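Local coordinates for protein prophage Pfl 6 Cro (Pseudomonas fluorescens, PDB 2PIJ) that probably binds operator DNA through a helix-turn-helix as a prophage Cro transcription factor, two copies pairing through their beta strands, at residues B[1-6]-B[41-46]; B[21-26]-B[50-55]. One frame throughout, in Å; residues are numbered along the deposited sequence.

Interactions 1 and 2 both use the three-stranded antiparallel sheet, ordered 2-5, 40-44, 50-58, and their centres lie 10 Å apart. Interaction 1 pairs the N-terminal edge strand with the central one; interaction 2 sets the end of helix 16-23 against the outer strand within this chain. Along the chain their segments alternate (1-6, 21-26, 41-46, 50-55), and the three helices lie between the first and second strands. The two contacts meet where Ile42 touches Ala52 and Leu44 touches Val50. Strand 50-58 also pairs with its counterpart in the second subunit, linking this mixed helix-and-sheet Cro fold to the dimer interface.

Interaction 1 of 2, residues B[1-6]-B[41-46]; sequences MKKIPL and EITLYE. With SO4 (sulfate ion), chain E; SO4 (sulfate ion), chain F; SO4 (sulfate ion), chain C.
One sulfate oxygen, O2 of the chain E ion, is gripped by two backbone nitrogens: Glu46 N at 2.8 Å and the chain-terminal Met1 N at 3.0 Å. The ion thus bridges the two segments where the ladder ends. From there strands 2-5 and 41-44 run antiparallel, with Lys2-Leu44 and Ile4-Ile42 as hydrogen-bonded pairs. The bond from Leu44 N to Lys2 O, 2.7 Å, is nearly straight at 171°, whereas that from Ile4 N to Ile42 O is more bent (133°).

Side chains divide between the faces. On one, Ile4 CD1 meets Leu44 CD2 at 4.0 Å, the two chains crossing at about a right angle; Leu6, just past the strand, brings CD1 to Ile42 CD1 from the helix start. On the other, Met1 CG sits anti to the backbone N (chi1 169°) and lies against Thr43 CG2. The selenium of this selenomethionine continues to Tyr45 CE1 at 3.9 Å, an oblique Met-aromatic contact, while Tyr45 OH bonds to Glu51. Lys3 lies beside Thr43, CG near OG1, and its chain carries on extended past CG. Its ammonium does not touch Glu41; water 1 joins them, accepting from NZ and donating to OE1 at 2.6 Å.

The Ile4, Ile42 and Leu44 face thus packs on Tyr9 and Leu19 of the helices, while the Lys3, Thr43 and Glu41 face is partly polar, with an apolar patch at Met1, Thr43 and Tyr45. The chain terminus, backbone N-H groups and Lys3 NZ hold three sulfates, probably from the crystallisation liquor, which would suit a locally positive surface.

Interaction 2 of 2, residues B[21-26]-B[50-55]; sequences AALGVN and VEANEI
The branched tip of Leu23 is the bump that fits strand 50-55 here, reaching across from the last turn of helix 16-23. Its CG lies beside the backbone N (chi1 -67°), and the two methyls beyond divide the work. CD2 presses onto the strand backbone, 3.5 Å from Val50 O and equally near the carbonyl carbon of Glu51. CD1 reaches Ala52 CB at 3.7 Å, and CD2 stands just as close to that methyl, so the small Ala52 side chain meets the fork of the leucine.

Val50 flanks the tip: its CG1, anti to the backbone N, approaches Leu23 CD2 at 3.9 Å. Leu23 therefore sits in a shallow hollow with Val50 and Ala52 as its walls and the backbone between them as its floor. Glu51, whose side chain starts away from the helix, leaves that floor to its main chain; its OE1 bonds to Tyr45 OH and its OE2 forms a salt bridge with Arg49. One residue earlier, Ala22 CB faces Val50 CB at 4.2 Å, a looser fit.

Water 2 spans the border, donating to Ala22 O at 2.9 Å and accepting from Val50 N. Directly after Leu23, Gly24 takes a positive phi (66°) as the C-prime residue of a Schellman motif, turning the chain toward helix 27-35; the two helices probably form the helix-turn-helix.

Side-chain carbons thus meet each other and the strand's peptide groups by van der Waals contact, with the water as polar link, and so fit the helix end to a strand whose residues Ala52 to Ile55 pair with a strand of the second subunit.

Interaction 1 of 2, residues B[1-6]-B[41-46]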
HETATM    1  N   MSE B   1      13.481  10.956  -3.562  1.00 53.67           N
HETATM    2  CA  MSE B   1      12.340  10.049  -3.890  1.00 50.07           C
HETATM    3  C   MSE B   1      11.016  10.800  -4.101  1.00 49.13           C
HETATM    4  O   MSE B   1      10.658  11.708  -3.350  1.00 51.84           O
HETATM    5  CB  MSE B   1      12.204   8.981  -2.794  1.00 46.25           C
HETATM    6  CG  MSE B   1      10.972   8.111  -2.791  1.00 45.50           C
HETATM    7 SE   MSE B   1      10.948   7.052  -1.139  0.75 48.28          SE
HETATM    8  CE  MSE B   1      10.923   8.586   0.075  1.00 52.36           C
ATOM      9  N   LYS B   2      10.299  10.408  -5.147  1.00 46.30           N
ATOM     10  CA  LYS B   2       8.963  10.926  -5.399  1.00 45.47           C
ATOM     11  C   LYS B   2       7.952   9.792  -5.455  1.00 40.29           C
ATOM     12  O   LYS B   2       8.220   8.754  -6.048  1.00 38.07           O
ATOM     13  CB  LYS B   2       8.911  11.722  -6.705  1.00 48.64           C
ATOM     14  CG  LYS B   2       9.404  13.106  -6.576  1.00 55.23           C
ATOM     15  CD  LYS B   2       8.485  14.082  -7.313  1.00 60.18           C
ATOM     16  CE  LYS B   2       8.396  15.401  -6.493  1.00 66.65           C
ATOM     17  NZ  LYS B   2       8.110  16.549  -7.443  1.00 75.78           N
ATOM     18  N   LYS B   3       6.789  10.004  -4.852  1.00 38.75           N
ATOM     19  CA  LYS B   3       5.721   9.047  -4.978  1.00 35.91           C
ATOM     20  C   LYS B   3       4.461   9.687  -5.578  1.00 35.83           C
ATOM     21  O   LYS B   3       4.046  10.754  -5.165  1.00 39.15           O
ATOM     22  CB  LYS B   3       5.407   8.368  -3.642  1.00 34.54           C
ATOM     23  CG  LYS B   3       6.622   7.829  -2.882  1.00 37.32           C
ATOM     24  CD  LYS B   3       6.145   7.210  -1.613  1.00 34.98           C
ATOM     25  CE  LYS B   3       7.148   7.264  -0.507  1.00 41.34           C
ATOM     26  NZ  LYS B   3       6.637   6.416   0.596  1.00 43.12           N
ATOM     27  N   ILE B   4       3.809   8.949  -6.458  1.00 33.56           N
ATOM     28  CA  ILE B   4       2.915   9.500  -7.440  1.00 34.46           C
ATOM     29  C   ILE B   4       1.869   8.430  -7.835  1.00 31.60           C
ATOM     30  O   ILE B   4       2.216   7.264  -8.166  1.00 29.47           O
ATOM     31  CB  ILE B   4       3.777  10.034  -8.686  1.00 35.26           C
ATOM     32  CG1 ILE B   4       4.211  11.471  -8.459  1.00 45.41           C
ATOM     33  CG2 ILE B   4       3.017  10.020  -9.969  1.00 39.19           C
ATOM     34  CD1 ILE B   4       5.665  11.666  -8.067  1.00 52.17           C
ATOM     35  N   PRO B   5       0.579   8.807  -7.770  1.00 30.02           N
ATOM     36  CA  PRO B   5      -0.400   7.849  -8.243  1.00 28.91           C
ATOM     37  C   PRO B   5      -0.200   7.509  -9.743  1.00 27.90           C
ATOM     38  O   PRO B   5       0.307   8.334 -10.521  1.00 29.37           O
ATOM     39  CB  PRO B   5      -1.731   8.559  -8.064  1.00 30.39           C
ATOM     40  CG  PRO B   5      -1.413   9.890  -7.399  1.00 32.94           C
ATOM     41  CD  PRO B   5       0.021  10.107  -7.351  1.00 33.94           C
ATOM     42  N   LEU B   6      -0.564   6.289 -10.115  1.00 26.35           N
ATOM     43  CA  LEU B   6      -0.345   5.730 -11.447  1.00 26.90           C
ATOM     44  C   LEU B   6      -0.844   6.580 -12.581  1.00 28.05           C
ATOM     45  O   LEU B   6      -0.079   6.844 -13.544  1.00 29.08           O
ATOM     46  CB  LEU B   6      -0.937   4.296 -11.557  1.00 27.93           C
ATOM     47  CG  LEU B   6      -0.853   3.630 -12.950  1.00 26.86           C
ATOM     48  CD1 LEU B   6       0.630   3.484 -13.405  1.00 26.18           C
ATOM     49  CD2 LEU B   6      -1.498   2.267 -12.900  1.00 32.46           C
ATOM     50  N   GLU B  41       0.473   3.151  -6.626  1.00 23.21           N
ATOM     51  CA  GLU B  41       1.355   4.248  -6.328  1.00 24.95           C
ATOM     52  C   GLU B  41       2.722   3.948  -6.939  1.00 24.81           C
ATOM     53  O   GLU B  41       3.283   2.846  -6.816  1.00 25.36           O
ATOM     54  CB  GLU B  41       1.439   4.461  -4.815  1.00 24.67           C
ATOM     55  CG  GLU B  41       2.394   5.610  -4.389  1.00 27.25           C
ATOM     56  CD  GLU B  41       2.811   5.495  -2.960  1.00 32.34           C
ATOM     57  OE1 GLU B  41       3.645   4.608  -2.627  1.00 30.89           O
ATOM     58  OE2 GLU B  41       2.348   6.315  -2.158  1.00 38.10           O
ATOM     59  N   ILE B  42       3.235   4.916  -7.668  1.00 24.52           N
ATOM     60  CA  ILE B  42       4.533   4.778  -8.260  1.00 24.36           C
ATOM     61  C   ILE B  42       5.593   5.566  -7.423  1.00 25.54           C
ATOM     62  O   ILE B  42       5.439   6.737  -7.125  1.00 27.84           O
ATOM     63  CB  ILE B  42       4.526   5.276  -9.748  1.00 24.74           C
ATOM     64  CG1 ILE B  42       3.498   4.490 -10.597  1.00 27.23           C
ATOM     65  CG2 ILE B  42       5.954   5.217 -10.319  1.00 25.70           C
ATOM     66  CD1 ILE B  42       3.772   2.997 -10.771  1.00 25.06           C
ATOM     67  N   THR B  43       6.678   4.882  -7.100  1.00 28.99           N
ATOM     68  CA  THR B  43       7.827   5.495  -6.438  1.00 28.32           C
ATOM     69  C   THR B  43       9.054   5.613  -7.370  1.00 29.15           C
ATOM     70  O   THR B  43       9.509   4.628  -7.939  1.00 29.76           O
ATOM     71  CB  THR B  43       8.208   4.750  -5.151  1.00 27.82           C
ATOM     72  OG1 THR B  43       7.049   4.633  -4.309  1.00 28.40           O
ATOM     73  CG2 THR B  43       9.233   5.517  -4.375  1.00 28.35           C
ATOM     74  N   LEU B  44       9.584   6.834  -7.452  1.00 32.70           N
ATOM     75  CA  LEU B  44      10.728   7.239  -8.306  1.00 34.83           C
ATOM     76  C   LEU B  44      11.956   7.582  -7.468  1.00 35.97           C
ATOM     77  O   LEU B  44      11.928   8.528  -6.708  1.00 36.19           O
ATOM     78  CB  LEU B  44      10.370   8.474  -9.118  1.00 39.19           C
ATOM     79  CG  LEU B  44       9.245   8.379 -10.160  1.00 39.66           C
ATOM     80  CD1 LEU B  44       9.134   7.010 -10.787  1.00 39.81           C
ATOM     81  CD2 LEU B  44       7.962   8.755  -9.540  1.00 42.10           C
ATOM     82  N   TYR B  45      13.008   6.788  -7.585  1.00 36.36           N
ATOM     83  CA  TYR B  45      14.230   7.039  -6.823  1.00 37.58           C
ATOM     84  C   TYR B  45      15.218   7.832  -7.619  1.00 42.38           C
ATOM     85  O   TYR B  45      15.200   7.797  -8.856  1.00 43.63           O
ATOM     86  CB  TYR B  45      14.866   5.723  -6.379  1.00 37.27           C
ATOM     87  CG  TYR B  45      13.949   4.955  -5.465  1.00 34.46           C
ATOM     88  CD1 TYR B  45      13.911   5.263  -4.092  1.00 35.24           C
ATOM     89  CD2 TYR B  45      13.090   3.966  -5.960  1.00 30.30           C
ATOM     90  CE1 TYR B  45      13.079   4.602  -3.236  1.00 34.19           C
ATOM     91  CE2 TYR B  45      12.240   3.278  -5.090  1.00 31.42           C
ATOM     92  CZ  TYR B  45      12.239   3.611  -3.734  1.00 30.73           C
ATOM     93  OH  TYR B  45      11.415   2.932  -2.845  1.00 29.05           O
ATOM     94  N   GLU B  46      16.090   8.521  -6.869  1.00 44.40           N
ATOM     95  CA  GLU B  46      17.170   9.331  -7.415  1.00 51.12           C
ATOM     96  C   GLU B  46      18.221   8.426  -8.054  1.00 54.89           C
ATOM     97  O   GLU B  46      18.890   8.845  -8.981  1.00 62.16           O
ATOM     98  CB  GLU B  46      17.779  10.264  -6.354  1.00 53.75           C
ATOM     99  CG  GLU B  46      16.786  11.273  -5.762  1.00 51.66           C
ATOM    100  CD  GLU B  46      17.456  12.534  -5.214  0.50 57.13           C
ATOM    101  OE1 GLU B  46      18.326  12.412  -4.324  0.50 57.58           O
ATOM    102  OE2 GLU B  46      17.099  13.650  -5.657  0.50 58.82           O
TER
HETATM  103  S   SO4 E 501      16.532   8.250  -3.233  1.00 65.97           S
HETATM  104  O1  SO4 E 501      17.422   7.338  -3.975  1.00 64.55           O
HETATM  105  O2  SO4 E 501      15.513   8.764  -4.135  1.00 63.36           O
HETATM  106  O3  SO4 E 501      15.901   7.560  -2.089  1.00 65.06           O
HETATM  107  O4  SO4 E 501      17.343   9.362  -2.732  1.00 66.42           O
HETATM  108  S   SO4 F 503       6.520  13.824  -2.777  1.00 64.69           S
HETATM  109  O1  SO4 F 503       7.945  14.225  -2.718  1.00 63.56           O
HETATM  110  O2  SO4 F 503       5.864  14.549  -3.876  1.00 62.27           O
HETATM  111  O3  SO4 F 503       6.381  12.377  -3.012  1.00 64.42           O
HETATM  112  O4  SO4 F 503       5.847  14.102  -1.502  1.00 64.74           O
HETATM  113  S   SO4 C 502       3.430   8.378   2.761  1.00 72.73           S
HETATM  114  O1  SO4 C 502       4.739   8.510   2.110  1.00 72.50           O
HETATM  115  O2  SO4 C 502       2.342   8.421   1.783  1.00 73.34           O
HETATM  116  O3  SO4 C 502       3.377   7.076   3.435  1.00 74.40           O
HETATM  117  O4  SO4 C 502       3.225   9.474   3.706  1.00 72.07           O
HETATM  118  O   HOH W   1       5.263   4.036  -0.627  1.00 40.73           O

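Interaction 2 of 2, residues B[21-26]-B[50-55]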
ATOM      1  N   ALA B  21       8.663  -1.483 -18.643  1.00 31.09           N
ATOM      2  CA  ALA B  21      10.066  -1.846 -18.709  1.00 34.97           C
ATOM      3  C   ALA B  21      10.799  -1.528 -17.398  1.00 33.92           C
ATOM      4  O   ALA B  21      11.626  -2.331 -16.942  1.00 37.28           O
ATOM      5  CB  ALA B  21      10.783  -1.202 -19.952  1.00 37.75           C
ATOM      6  N   ALA B  22      10.538  -0.369 -16.804  1.00 32.50           N
ATOM      7  CA  ALA B  22      11.230  -0.017 -15.539  1.00 33.29           C
ATOM      8  C   ALA B  22      10.745  -0.843 -14.315  1.00 32.02           C
ATOM      9  O   ALA B  22      11.502  -1.057 -13.353  1.00 34.61           O
ATOM     10  CB  ALA B  22      11.138   1.449 -15.270  1.00 32.61           C
ATOM     11  N   LEU B  23       9.517  -1.340 -14.368  1.00 29.52           N
ATOM     12  CA  LEU B  23       9.047  -2.242 -13.322  1.00 30.20           C
ATOM     13  C   LEU B  23       9.375  -3.735 -13.561  1.00 32.17           C
ATOM     14  O   LEU B  23       9.302  -4.540 -12.609  1.00 33.95           O
ATOM     15  CB  LEU B  23       7.553  -2.061 -13.114  1.00 27.15           C
ATOM     16  CG  LEU B  23       7.115  -0.710 -12.539  1.00 24.04           C
ATOM     17  CD1 LEU B  23       5.567  -0.730 -12.662  1.00 27.39           C
ATOM     18  CD2 LEU B  23       7.664  -0.379 -11.089  1.00 24.12           C
ATOM     19  N   GLY B  24       9.767  -4.070 -14.802  1.00 33.29           N
ATOM     20  CA  GLY B  24       9.985  -5.451 -15.239  1.00 38.32           C
ATOM     21  C   GLY B  24       8.662  -6.203 -15.239  1.00 39.49           C
ATOM     22  O   GLY B  24       8.609  -7.382 -14.824  1.00 44.14           O
ATOM     23  N   VAL B  25       7.587  -5.521 -15.630  1.00 36.22           N
ATOM     24  CA  VAL B  25       6.285  -6.174 -15.815  1.00 37.73           C
ATOM     25  C   VAL B  25       5.734  -6.201 -17.263  1.00 36.78           C
ATOM     26  O   VAL B  25       6.183  -5.447 -18.167  1.00 34.87           O
ATOM     27  CB  VAL B  25       5.160  -5.621 -14.903  1.00 36.58           C
ATOM     28  CG1 VAL B  25       5.592  -5.613 -13.446  1.00 38.30           C
ATOM     29  CG2 VAL B  25       4.687  -4.238 -15.344  1.00 34.11           C
ATOM     30  N   ASN B  26       4.733  -7.061 -17.444  1.00 36.44           N
ATOM     31  CA  ASN B  26       3.980  -7.189 -18.686  1.00 34.22           C
ATOM     32  C   ASN B  26       3.241  -5.897 -18.871  1.00 33.45           C
ATOM     33  O   ASN B  26       2.510  -5.466 -17.991  1.00 35.14           O
ATOM     34  CB  ASN B  26       2.957  -8.314 -18.612  1.00 33.18           C
ATOM     35  CG  ASN B  26       2.332  -8.660 -19.981  1.00 32.13           C
ATOM     36  OD1 ASN B  26       1.969  -7.778 -20.765  1.00 31.88           O
ATOM     37  ND2 ASN B  26       2.230  -9.972 -20.265  1.00 29.39           N
ATOM     38  N   VAL B  50      12.608   2.386 -10.057  1.00 32.68           N
ATOM     39  CA  VAL B  50      11.187   2.730 -10.046  1.00 30.37           C
ATOM     40  C   VAL B  50      10.495   1.562  -9.394  1.00 26.39           C
ATOM     41  O   VAL B  50      10.781   0.415  -9.732  1.00 27.35           O
ATOM     42  CB  VAL B  50      10.587   3.077 -11.445  1.00 32.71           C
ATOM     43  CG1 VAL B  50       9.041   3.239 -11.366  1.00 31.28           C
ATOM     44  CG2 VAL B  50      11.241   4.324 -12.032  1.00 38.90           C
ATOM     45  N   GLU B  51       9.625   1.855  -8.418  1.00 25.06           N
ATOM     46  CA  GLU B  51       8.841   0.805  -7.790  1.00 23.92           C
ATOM     47  C   GLU B  51       7.347   1.084  -7.891  1.00 22.80           C
ATOM     48  O   GLU B  51       6.919   2.224  -8.098  1.00 27.25           O
ATOM     49  CB  GLU B  51       9.207   0.577  -6.324  1.00 21.18           C
ATOM     50  CG  GLU B  51      10.645   0.162  -6.110  1.00 24.23           C
ATOM     51  CD  GLU B  51      10.953  -0.147  -4.679  1.00 26.45           C
ATOM     52  OE1 GLU B  51      10.528   0.611  -3.796  1.00 30.08           O
ATOM     53  OE2 GLU B  51      11.714  -1.107  -4.464  1.00 37.29           O
ATOM     54  N   ALA B  52       6.568   0.048  -7.717  1.00 22.49           N
ATOM     55  CA  ALA B  52       5.092   0.183  -7.804  1.00 22.27           C
ATOM     56  C   ALA B  52       4.507  -0.657  -6.645  1.00 20.94           C
ATOM     57  O   ALA B  52       4.981  -1.772  -6.377  1.00 21.03           O
ATOM     58  CB  ALA B  52       4.514  -0.222  -9.188  1.00 24.85           C
ATOM     59  N   ASN B  53       3.402  -0.163  -6.098  1.00 20.56           N
ATOM     60  CA  ASN B  53       2.693  -0.776  -4.952  1.00 20.24           C
ATOM     61  C   ASN B  53       1.226  -0.462  -5.093  1.00 21.45           C
ATOM     62  O   ASN B  53       0.832   0.663  -5.425  1.00 25.03           O
ATOM     63  CB  ASN B  53       3.201  -0.166  -3.605  1.00 18.81           C
ATOM     64  CG  ASN B  53       4.610  -0.587  -3.271  1.00 21.69           C
ATOM     65  OD1 ASN B  53       4.841  -1.742  -2.897  1.00 24.05           O
ATOM     66  ND2 ASN B  53       5.541   0.372  -3.305  1.00 19.68           N
ATOM     67  N   GLU B  54       0.402  -1.434  -4.811  1.00 21.77           N
ATOM     68  CA  GLU B  54      -1.012  -1.231  -4.664  1.00 23.99           C
ATOM     69  C   GLU B  54      -1.252  -0.955  -3.174  1.00 23.76           C
ATOM     70  O   GLU B  54      -0.732  -1.728  -2.304  1.00 23.98           O
ATOM     71  CB  GLU B  54      -1.727  -2.508  -5.076  1.00 26.19           C
ATOM     72  CG  GLU B  54      -3.260  -2.427  -5.079  1.00 28.27           C
ATOM     73  CD  GLU B  54      -3.892  -3.592  -5.843  1.00 38.15           C
ATOM     74  OE1 GLU B  54      -3.395  -4.739  -5.745  1.00 42.61           O
ATOM     75  OE2 GLU B  54      -4.896  -3.363  -6.556  1.00 44.84           O
ATOM     76  N   ILE B  55      -1.965   0.120  -2.879  1.00 25.38           N
ATOM     77  CA  ILE B  55      -2.431   0.422  -1.514  1.00 23.42           C
ATOM     78  C   ILE B  55      -3.883  -0.038  -1.344  1.00 26.21           C
ATOM     79  O   ILE B  55      -4.821   0.507  -1.950  1.00 29.50           O
ATOM     80  CB  ILE B  55      -2.357   1.954  -1.149  1.00 25.76           C
ATOM     81  CG1 ILE B  55      -1.069   2.659  -1.549  1.00 28.86           C
ATOM     82  CG2 ILE B  55      -2.566   2.186   0.312  1.00 24.24           C
ATOM     83  CD1 ILE B  55       0.358   1.885  -1.446  1.00 31.05           C
TER
HETATM   84  O   HOH W   2      13.592  -0.002 -11.577  1.00 47.76           O